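Local coordinates for protein lactococcus lactis MG1363 DpsA (Lactococcus lactis, PDB 1ZS3) that binds DNA, for which its N-terminal helix is required, and, as a twelve-subunit shell of the Dps family, probably protects the cell against oxidative stress, at the interface of chains A and B and the interface of chains A and C. Residues are numbered along the deposited sequence; one frame, centred on the assembly and turned at random. Chains: chain A/B/C, Lactococcus lactis MG1363 DpsA.

Contact 1: the interface of chains A and B. Residues chain A 43, 47, 51, 103-104, 107; chain B 86, 88-89, 92.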
# COMPACT_ATOMS: atom_id res chain seq x y z
N ILE A 43 11.49 27.44 13.91
CA ILE A 43 11.49 27.47 15.38
C ILE A 43 10.24 28.17 15.87
O ILE A 43 9.59 27.76 16.82
CB ILE A 43 12.77 28.17 15.92
CG1 ILE A 43 14.01 27.66 15.16
CG2 ILE A 43 12.84 28.02 17.44
CD1 ILE A 43 15.07 27.01 16.01
N GLN A 47 7.45 26.52 17.97
CA GLN A 47 6.90 27.07 19.21
C GLN A 47 5.37 27.11 19.16
O GLN A 47 4.71 26.62 20.07
CB GLN A 47 7.45 28.48 19.46
CG GLN A 47 6.65 29.30 20.53
CD GLN A 47 7.27 30.65 20.81
OE1 GLN A 47 7.04 31.60 20.06
NE2 GLN A 47 8.04 30.74 21.89
N TYR A 51 2.24 25.45 21.58
CA TYR A 51 1.51 26.23 22.63
C TYR A 51 0.16 26.73 22.17
O TYR A 51 -0.58 27.26 22.97
CB TYR A 51 2.35 27.44 23.12
CG TYR A 51 3.49 27.06 24.07
CD1 TYR A 51 3.21 26.66 25.36
CD2 TYR A 51 4.83 27.07 23.66
CE1 TYR A 51 4.21 26.30 26.23
CE2 TYR A 51 5.84 26.70 24.52
CZ TYR A 51 5.52 26.31 25.81
OH TYR A 51 6.50 25.94 26.70
N ASP A 103 10.14 35.53 20.23
CA ASP A 103 9.43 36.16 21.36
C ASP A 103 9.02 35.08 22.35
O ASP A 103 8.13 34.32 22.03
CB ASP A 103 8.18 36.93 20.87
CG ASP A 103 7.73 38.06 21.82
OD1 ASP A 103 7.45 39.18 21.29
OD2 ASP A 103 7.61 37.92 23.06
N PRO A 104 9.66 34.96 23.51
CA PRO A 104 9.30 33.88 24.44
C PRO A 104 7.90 34.04 25.10
O PRO A 104 7.34 33.11 25.64
CB PRO A 104 10.43 33.92 25.51
CG PRO A 104 11.49 34.75 24.88
CD PRO A 104 10.76 35.78 24.04
N LYS A 107 4.12 32.03 23.69
CA LYS A 107 3.39 30.91 24.29
C LYS A 107 2.09 31.29 24.97
O LYS A 107 1.16 30.49 25.09
CB LYS A 107 4.30 30.11 25.23
CG LYS A 107 4.85 30.80 26.45
CD LYS A 107 5.98 29.98 27.12
CE LYS A 107 7.39 30.47 26.72
NZ LYS A 107 8.51 29.43 26.65
N VAL B 86 8.14 24.38 28.43
CA VAL B 86 9.10 23.91 27.51
C VAL B 86 9.79 25.10 26.82
O VAL B 86 9.13 26.11 26.51
CB VAL B 86 8.37 22.93 26.54
CG1 VAL B 86 8.25 23.45 25.13
CG2 VAL B 86 9.04 21.60 26.55
N SER B 88 11.12 27.26 23.91
CA SER B 88 10.49 27.41 22.59
C SER B 88 11.20 28.46 21.70
O SER B 88 10.60 28.88 20.71
CB SER B 88 9.03 27.85 22.79
OG SER B 88 8.95 28.94 23.69
N THR B 89 12.41 28.91 22.01
CA THR B 89 13.11 29.89 21.12
C THR B 89 14.62 29.69 21.05
O THR B 89 15.19 28.96 21.85
CB THR B 89 12.90 31.33 21.65
OG1 THR B 89 13.32 31.40 23.01
CG2 THR B 89 11.45 31.73 21.69
N GLU B 92 16.29 30.85 24.23
CA GLU B 92 16.08 29.88 25.32
C GLU B 92 16.96 28.68 25.10
O GLU B 92 17.59 28.21 26.03
CB GLU B 92 14.63 29.39 25.35
CG GLU B 92 13.71 30.10 26.33
CD GLU B 92 12.25 30.05 25.92
OE1 GLU B 92 11.92 30.67 24.89
OE2 GLU B 92 11.44 29.39 26.63
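The phenol ring of A:Tyr51 meets B:Val86 with its edge: the carbonyl O of B:Val86 lies in the ring plane at the hydroxyl end, while CB of A:Lys107, from the same chain, sits 3.3 Å above one face, offset toward the rim. The hydroxyl OH donates to B:Val86 O at 2.6 Å, reaching a lone pair in the carbonyl plane, and accepts from B:Val86 N at 2.8 Å, so backbone donor and acceptor of one residue grip a single oxygen and should hold the hydroxyl's rotation. The second flat group, the amide of A:Gln47, points NE2 at B:Ser88 OG (2.7 Å), which lies almost exactly in the amide plane. A:Gln47 CG is anti to its backbone N (chi1 165°) and the chain runs extended, passing CG alongside B:Ser88 CB. B:Ser88 OG also accepts from A:Lys107 NZ at 3.0 Å. The lysine, bent at chi3 and chi4, meets B:Glu92 tip to tip, its NZ 2.9 Å from OE2 on the syn lone pair, in a salt bridge. B:Thr89 OG1 holds the other carboxylate oxygen, OE1, from the anti side. Helix 27-51 and the 3-10 helix 104-108 of chain A thus clasp the loop before helix 90-96 of chain B and that helix's first turn.

Contact 2: the interface of chains A and B. Residues chain A 39, 72, 88-90, 93; chain B 39, 42-43, 46, 102.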
# COMPACT_ATOMS: atom_id res chain seq x y z
N PHE A 39 14.77 28.76 8.67
CA PHE A 39 15.06 28.06 9.91
C PHE A 39 14.53 28.77 11.11
O PHE A 39 14.16 28.10 12.09
CB PHE A 39 16.53 27.77 10.06
CG PHE A 39 16.79 26.42 10.58
CD1 PHE A 39 17.15 25.39 9.75
CD2 PHE A 39 16.57 26.15 11.90
CE1 PHE A 39 17.36 24.13 10.24
CE2 PHE A 39 16.77 24.88 12.41
CZ PHE A 39 17.17 23.88 11.58
N PHE A 72 14.52 23.91 3.30
CA PHE A 72 15.86 24.19 3.74
C PHE A 72 16.80 23.23 3.03
O PHE A 72 17.75 23.66 2.36
CB PHE A 72 16.01 24.11 5.26
CG PHE A 72 17.31 24.61 5.75
CD1 PHE A 72 18.39 23.74 5.91
CD2 PHE A 72 17.52 25.97 5.94
CE1 PHE A 72 19.65 24.20 6.36
CE2 PHE A 72 18.77 26.45 6.38
CZ PHE A 72 19.84 25.57 6.59
N SER A 88 24.75 27.47 8.07
CA SER A 88 24.54 26.17 8.70
C SER A 88 24.79 26.16 10.21
O SER A 88 25.05 25.08 10.77
CB SER A 88 25.50 25.18 8.06
OG SER A 88 26.84 25.50 8.35
N THR A 89 24.70 27.32 10.87
CA THR A 89 24.71 27.38 12.37
C THR A 89 23.77 28.50 12.85
O THR A 89 23.47 29.43 12.11
CB THR A 89 26.09 27.77 12.85
OG1 THR A 89 26.44 29.08 12.37
CG2 THR A 89 27.17 26.83 12.35
N THR A 90 23.40 28.44 14.11
CA THR A 90 22.51 29.41 14.79
C THR A 90 23.03 30.82 14.66
O THR A 90 22.29 31.77 14.38
CB THR A 90 22.45 29.11 16.32
OG1 THR A 90 22.39 27.70 16.53
CG2 THR A 90 21.16 29.61 16.91
N PHE A 93 22.44 32.00 11.26
CA PHE A 93 21.02 32.18 11.08
C PHE A 93 20.62 33.53 11.65
O PHE A 93 19.91 34.28 11.00
CB PHE A 93 20.18 31.03 11.67
CG PHE A 93 20.38 29.67 11.01
CD1 PHE A 93 20.57 29.55 9.65
CD2 PHE A 93 20.35 28.51 11.78
CE1 PHE A 93 20.75 28.33 9.07
CE2 PHE A 93 20.52 27.27 11.19
CZ PHE A 93 20.73 27.19 9.84
N PHE B 39 17.38 20.39 20.02
CA PHE B 39 17.25 21.32 18.92
C PHE B 39 18.58 21.76 18.34
O PHE B 39 18.76 21.80 17.12
CB PHE B 39 16.39 22.54 19.24
CG PHE B 39 15.54 22.94 18.08
CD1 PHE B 39 14.18 22.69 18.06
CD2 PHE B 39 16.13 23.47 16.94
CE1 PHE B 39 13.40 23.02 16.95
CE2 PHE B 39 15.37 23.80 15.82
CZ PHE B 39 13.99 23.58 15.82
N ASN B 42 20.09 19.10 16.35
CA ASN B 42 19.42 19.03 15.07
C ASN B 42 20.05 20.00 14.07
O ASN B 42 20.06 19.75 12.84
CB ASN B 42 17.95 19.36 15.27
CG ASN B 42 17.22 19.67 14.00
OD1 ASN B 42 16.84 20.81 13.77
ND2 ASN B 42 16.99 18.68 13.14
N ILE B 43 20.59 21.10 14.59
CA ILE B 43 21.20 22.08 13.71
C ILE B 43 22.55 21.59 13.20
O ILE B 43 22.92 21.77 12.04
CB ILE B 43 21.32 23.42 14.38
CG1 ILE B 43 19.96 23.83 14.97
CG2 ILE B 43 21.88 24.38 13.42
CD1 ILE B 43 19.44 25.20 14.57
N THR B 46 21.90 18.88 10.65
CA THR B 46 21.56 19.58 9.41
C THR B 46 22.78 20.01 8.62
O THR B 46 22.86 19.84 7.41
CB THR B 46 20.67 20.81 9.71
OG1 THR B 46 19.37 20.41 10.18
CG2 THR B 46 20.39 21.63 8.45
N GLU B 102 28.30 24.33 18.44
CA GLU B 102 28.30 24.53 16.99
C GLU B 102 29.67 25.04 16.45
O GLU B 102 30.59 25.31 17.21
CB GLU B 102 27.21 25.53 16.66
CG GLU B 102 25.81 25.05 16.99
CD GLU B 102 24.78 26.03 16.49
OE1 GLU B 102 24.50 26.01 15.27
OE2 GLU B 102 24.30 26.83 17.28
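Between A:Phe39 and B:Ile43, the isoleucine's chi1 of -52° sets CG1 anti to the carbonyl carbon, and with chi2 -127° CD1 comes within 3.5 Å of A:Phe39 CE2; CG2, anti to the backbone N, turns to A:Phe93 CE2 at 3.9 Å. B:Thr46 likewise has CG2 anti to its backbone N, which aims the methyl at A:Phe72 CE1 (3.4 Å), while its hydroxyl OG1 turns back to the helix and donates to B:Asn42 O at 2.8 Å. A:Phe39 is supported within its own chain, A:Phe93 CE2 lying over one face toward the rim and A:Phe72 CD2 at its edge. Across the interface B:Asn42 OD1 meets the same ring in plane, at the edge. A:Phe39 CE2 lies 3.8 Å from B:Phe39 CE2, at the edge of the B:Phe39 ring and in its plane, the side chains running past each other in opposite directions. Beside this apolar patch, B:Glu102 OE1 receives the backbone N of A:Thr90, first residue of helix 90-96, on its syn side at 2.9 Å, 18° out of the carboxylate plane; the placement of B:Glu102 OE2 against A:Thr90 OG1 is too close to be trusted. Apolar packing and a capped helix start together join the two subunits near their two-fold axis.

Contact 3: the interface of chains A and B. Residues chain A 14, 80, 85-86, 88, 92; chain B 47, 51, 107.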
# COMPACT_ATOMS: atom_id res chain seq x y z
N GLU A 14 36.25 32.08 2.63
CA GLU A 14 34.81 31.96 2.47
C GLU A 14 34.16 33.24 2.95
O GLU A 14 33.35 33.81 2.23
CB GLU A 14 34.29 30.78 3.28
CG GLU A 14 32.77 30.64 3.37
CD GLU A 14 32.28 30.01 4.67
OE1 GLU A 14 31.44 30.65 5.34
OE2 GLU A 14 32.72 28.89 5.01
N LEU A 80 24.47 23.93 -3.26
CA LEU A 80 25.68 23.12 -3.30
C LEU A 80 25.91 22.44 -4.64
O LEU A 80 27.02 22.06 -4.98
CB LEU A 80 25.67 22.06 -2.18
CG LEU A 80 26.34 22.48 -0.86
CD1 LEU A 80 25.47 23.43 -0.11
CD2 LEU A 80 26.69 21.31 0.01
N ILE A 85 27.55 28.07 -1.10
CA ILE A 85 27.74 27.86 0.30
C ILE A 85 26.51 28.35 1.01
O ILE A 85 25.74 29.19 0.50
CB ILE A 85 29.03 28.62 0.76
CG1 ILE A 85 30.15 27.61 1.10
CG2 ILE A 85 28.77 29.60 1.91
CD1 ILE A 85 30.85 26.98 -0.11
N VAL A 86 26.32 27.78 2.17
CA VAL A 86 25.02 27.81 2.81
C VAL A 86 25.19 28.07 4.31
O VAL A 86 26.08 27.50 4.95
CB VAL A 86 24.31 26.47 2.48
CG1 VAL A 86 23.53 25.90 3.65
CG2 VAL A 86 23.40 26.67 1.27
N SER A 88 24.75 27.47 8.07
CA SER A 88 24.54 26.17 8.70
C SER A 88 24.79 26.16 10.21
O SER A 88 25.05 25.08 10.77
CB SER A 88 25.50 25.18 8.06
OG SER A 88 26.84 25.50 8.35
N GLU A 92 25.07 32.08 12.22
CA GLU A 92 24.80 32.62 10.88
C GLU A 92 23.30 32.81 10.63
O GLU A 92 22.93 33.71 9.88
CB GLU A 92 25.42 31.82 9.74
CG GLU A 92 26.45 30.77 10.11
CD GLU A 92 27.35 30.40 8.96
OE1 GLU A 92 27.76 29.22 8.93
OE2 GLU A 92 27.60 31.25 8.07
N GLN B 47 23.73 20.64 9.31
CA GLN B 47 24.97 21.12 8.71
C GLN B 47 25.74 19.93 8.15
O GLN B 47 26.09 19.92 6.99
CB GLN B 47 25.78 21.91 9.75
CG GLN B 47 27.21 22.40 9.30
CD GLN B 47 28.14 22.77 10.49
OE1 GLN B 47 28.52 21.88 11.23
NE2 GLN B 47 28.41 24.05 10.59
N TYR B 51 26.86 19.10 4.30
CA TYR B 51 28.28 19.36 3.93
C TYR B 51 29.17 18.13 3.87
O TYR B 51 30.16 18.17 3.17
CB TYR B 51 28.94 20.40 4.85
CG TYR B 51 28.53 21.82 4.52
CD1 TYR B 51 28.97 22.43 3.35
CD2 TYR B 51 27.72 22.54 5.37
CE1 TYR B 51 28.62 23.72 3.04
CE2 TYR B 51 27.36 23.83 5.09
CZ TYR B 51 27.79 24.42 3.91
OH TYR B 51 27.40 25.71 3.63
N LYS B 107 31.97 22.77 8.20
CA LYS B 107 31.78 22.46 6.76
C LYS B 107 33.00 21.85 6.06
O LYS B 107 32.86 21.16 5.05
CB LYS B 107 31.26 23.64 5.92
CG LYS B 107 31.43 25.07 6.46
CD LYS B 107 30.61 26.03 5.56
CE LYS B 107 30.35 27.34 6.25
NZ LYS B 107 28.94 27.49 6.78
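The loop between helices 55-81 and 90-96 of chain A, with the flanking helix ends, is held here by helix 27-51 and the 3-10 helix 104-108 of chain B, in a subunit interface of the Dps four-helix-bundle family. B:Tyr51 reaches this loop with its hydroxyl: OH accepts from A:Val86 N at 2.7 Å and donates to A:Val86 O at 2.6 Å, the latter on a lone pair in the carbonyl plane. A:Val86 O and A:Ser88 CB both lie at the ring edge, in plane, and B:Lys107 CB covers one face over its centre. On the flank of the ring, A:Leu80 crosses at about a right angle, a loose contact. A:Ser88 OG takes B:Gln47 NE2 at 3.1 Å (161° at H), the hydroxyl lying in the amide plane; CG anti to the backbone N (chi1 176°) lays the glutamine along the serine CB. B:Lys107 NZ forms a salt bridge with A:Glu92 OE1 at 3.0 Å, tip to tip on the syn lone pair, and adds weak bonds to A:Ser88 OG and A:Val86 O. A:Glu14, from the N-terminal helix 5-23, also points at the lysine's end and may add to the negative field there. Its carboxylate OE1 stays 4.3 Å from B:Lys107 NZ, without a direct salt bridge.

Contact 4: the interface of chains A and C. Residues chain A 140, 142-143; chain C 130, 133, 149, 152.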
# COMPACT_ATOMS: atom_id res chain seq x y z
N GLU A 140 21.71 32.19 -14.64
CA GLU A 140 21.45 30.90 -15.30
C GLU A 140 21.74 29.69 -14.39
O GLU A 140 22.33 28.70 -14.81
CB GLU A 140 22.29 30.75 -16.58
CG GLU A 140 22.07 31.84 -17.61
CD GLU A 140 23.05 31.69 -18.77
OE1 GLU A 140 23.87 30.72 -18.74
OE2 GLU A 140 23.05 32.53 -19.69
N PHE A 142 19.46 27.42 -13.47
CA PHE A 142 18.03 27.18 -13.80
C PHE A 142 17.26 26.27 -12.82
O PHE A 142 16.09 26.52 -12.55
CB PHE A 142 17.85 26.57 -15.17
CG PHE A 142 18.73 27.13 -16.22
CD1 PHE A 142 19.88 26.44 -16.61
CD2 PHE A 142 18.39 28.29 -16.87
CE1 PHE A 142 20.67 26.91 -17.62
CE2 PHE A 142 19.19 28.77 -17.87
CZ PHE A 142 20.33 28.07 -18.24
N ALA A 143 17.88 25.19 -12.37
CA ALA A 143 17.23 24.25 -11.44
C ALA A 143 16.94 24.97 -10.14
O ALA A 143 15.87 24.83 -9.59
CB ALA A 143 18.07 23.01 -11.20
N THR C 130 22.28 22.88 -21.30
CA THR C 130 22.29 24.32 -21.14
C THR C 130 21.89 25.08 -22.40
O THR C 130 21.00 25.94 -22.36
CB THR C 130 23.68 24.70 -20.61
OG1 THR C 130 23.68 24.45 -19.19
CG2 THR C 130 23.94 26.12 -20.71
N ILE C 133 18.21 24.41 -23.27
CA ILE C 133 17.24 25.14 -22.45
C ILE C 133 16.97 26.50 -23.08
O ILE C 133 15.83 26.84 -23.36
CB ILE C 133 17.73 25.34 -21.04
CG1 ILE C 133 17.88 24.00 -20.32
CG2 ILE C 133 16.83 26.32 -20.29
CD1 ILE C 133 18.52 24.12 -18.96
N VAL C 149 15.26 21.61 -18.17
CA VAL C 149 15.78 22.22 -16.94
C VAL C 149 15.96 21.21 -15.83
O VAL C 149 16.96 21.18 -15.13
CB VAL C 149 14.87 23.35 -16.41
CG1 VAL C 149 15.20 23.69 -14.96
CG2 VAL C 149 14.95 24.61 -17.26
N TYR C 152 18.98 19.07 -16.39
CA TYR C 152 20.11 19.88 -15.95
C TYR C 152 20.33 19.75 -14.47
O TYR C 152 21.44 19.49 -14.03
CB TYR C 152 19.88 21.33 -16.35
CG TYR C 152 20.88 22.31 -15.78
CD1 TYR C 152 20.52 23.24 -14.82
CD2 TYR C 152 22.19 22.34 -16.24
CE1 TYR C 152 21.43 24.14 -14.32
CE2 TYR C 152 23.09 23.24 -15.76
CZ TYR C 152 22.71 24.13 -14.80
OH TYR C 152 23.62 25.02 -14.30
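A:Phe142 packs its ring against C:Ile133 and C:Tyr152, and the contact is made by carbon packing, with no N or O within bonding reach of the other chain. The methyl CD1 of C:Ile133 comes under the ring's rim at CD1 and CE1, 3.6 Å from A:Phe142 CD1, the two side chains meeting tip to tip. The isoleucine's CG2 branch follows on the same face, farther off and toward the rim. C:Tyr152 packs edge-to-face with the phenylalanine: ring centroids are 5.3 Å apart, the planes are turned by 74°, and A:Phe142 CD1 is 3.6 Å from C:Tyr152 CE1. It is the phenylalanine that offers its edge, with C:Tyr152 CD1 lying in the phenyl plane. Near the root of the side chain, C:Val149 CG1 touches A:Phe142 CB at 3.9 Å and reaches A:Ala143 CA at 4.1 Å. C:Thr130 stands crosswise at the far rim. Farther out, the backbone O of A:Glu140 lies 3.7 Å above the phenyl face opposite C:Ile133. With CG anti to the carbonyl carbon (chi1 -41°), the A:Phe142 ring projects from the first turn of its helix; in C:Tyr152, CG anti to the backbone N (chi1 172°) swings the phenol toward it. The site thus sets the start of helix 142-165 of chain A, just after the turn that follows helix 111-138, against helices 111-138 and 142-165 of chain C.

Contacts 1 and 3, about 26 Å apart between the centres of their C-alpha atoms, are twins related by the two-fold of the A-B pair: Gln47, Tyr51 and Lys107 of one chain meet Val86, Ser88 and Glu92 of the other. Contact 2 lies between them, about 16 Å from contact 1 and 10 Å from contact 3, with which it shares A:Ser88; helix 27-51 contributes to all three. Contact 4, about 23 Å from contact 3 and 41 Å from contact 1, uses different helices and joins chain A to chain C. Each subunit thus meets its neighbours through separate surfaces, consistent with a closed twelve-subunit assembly.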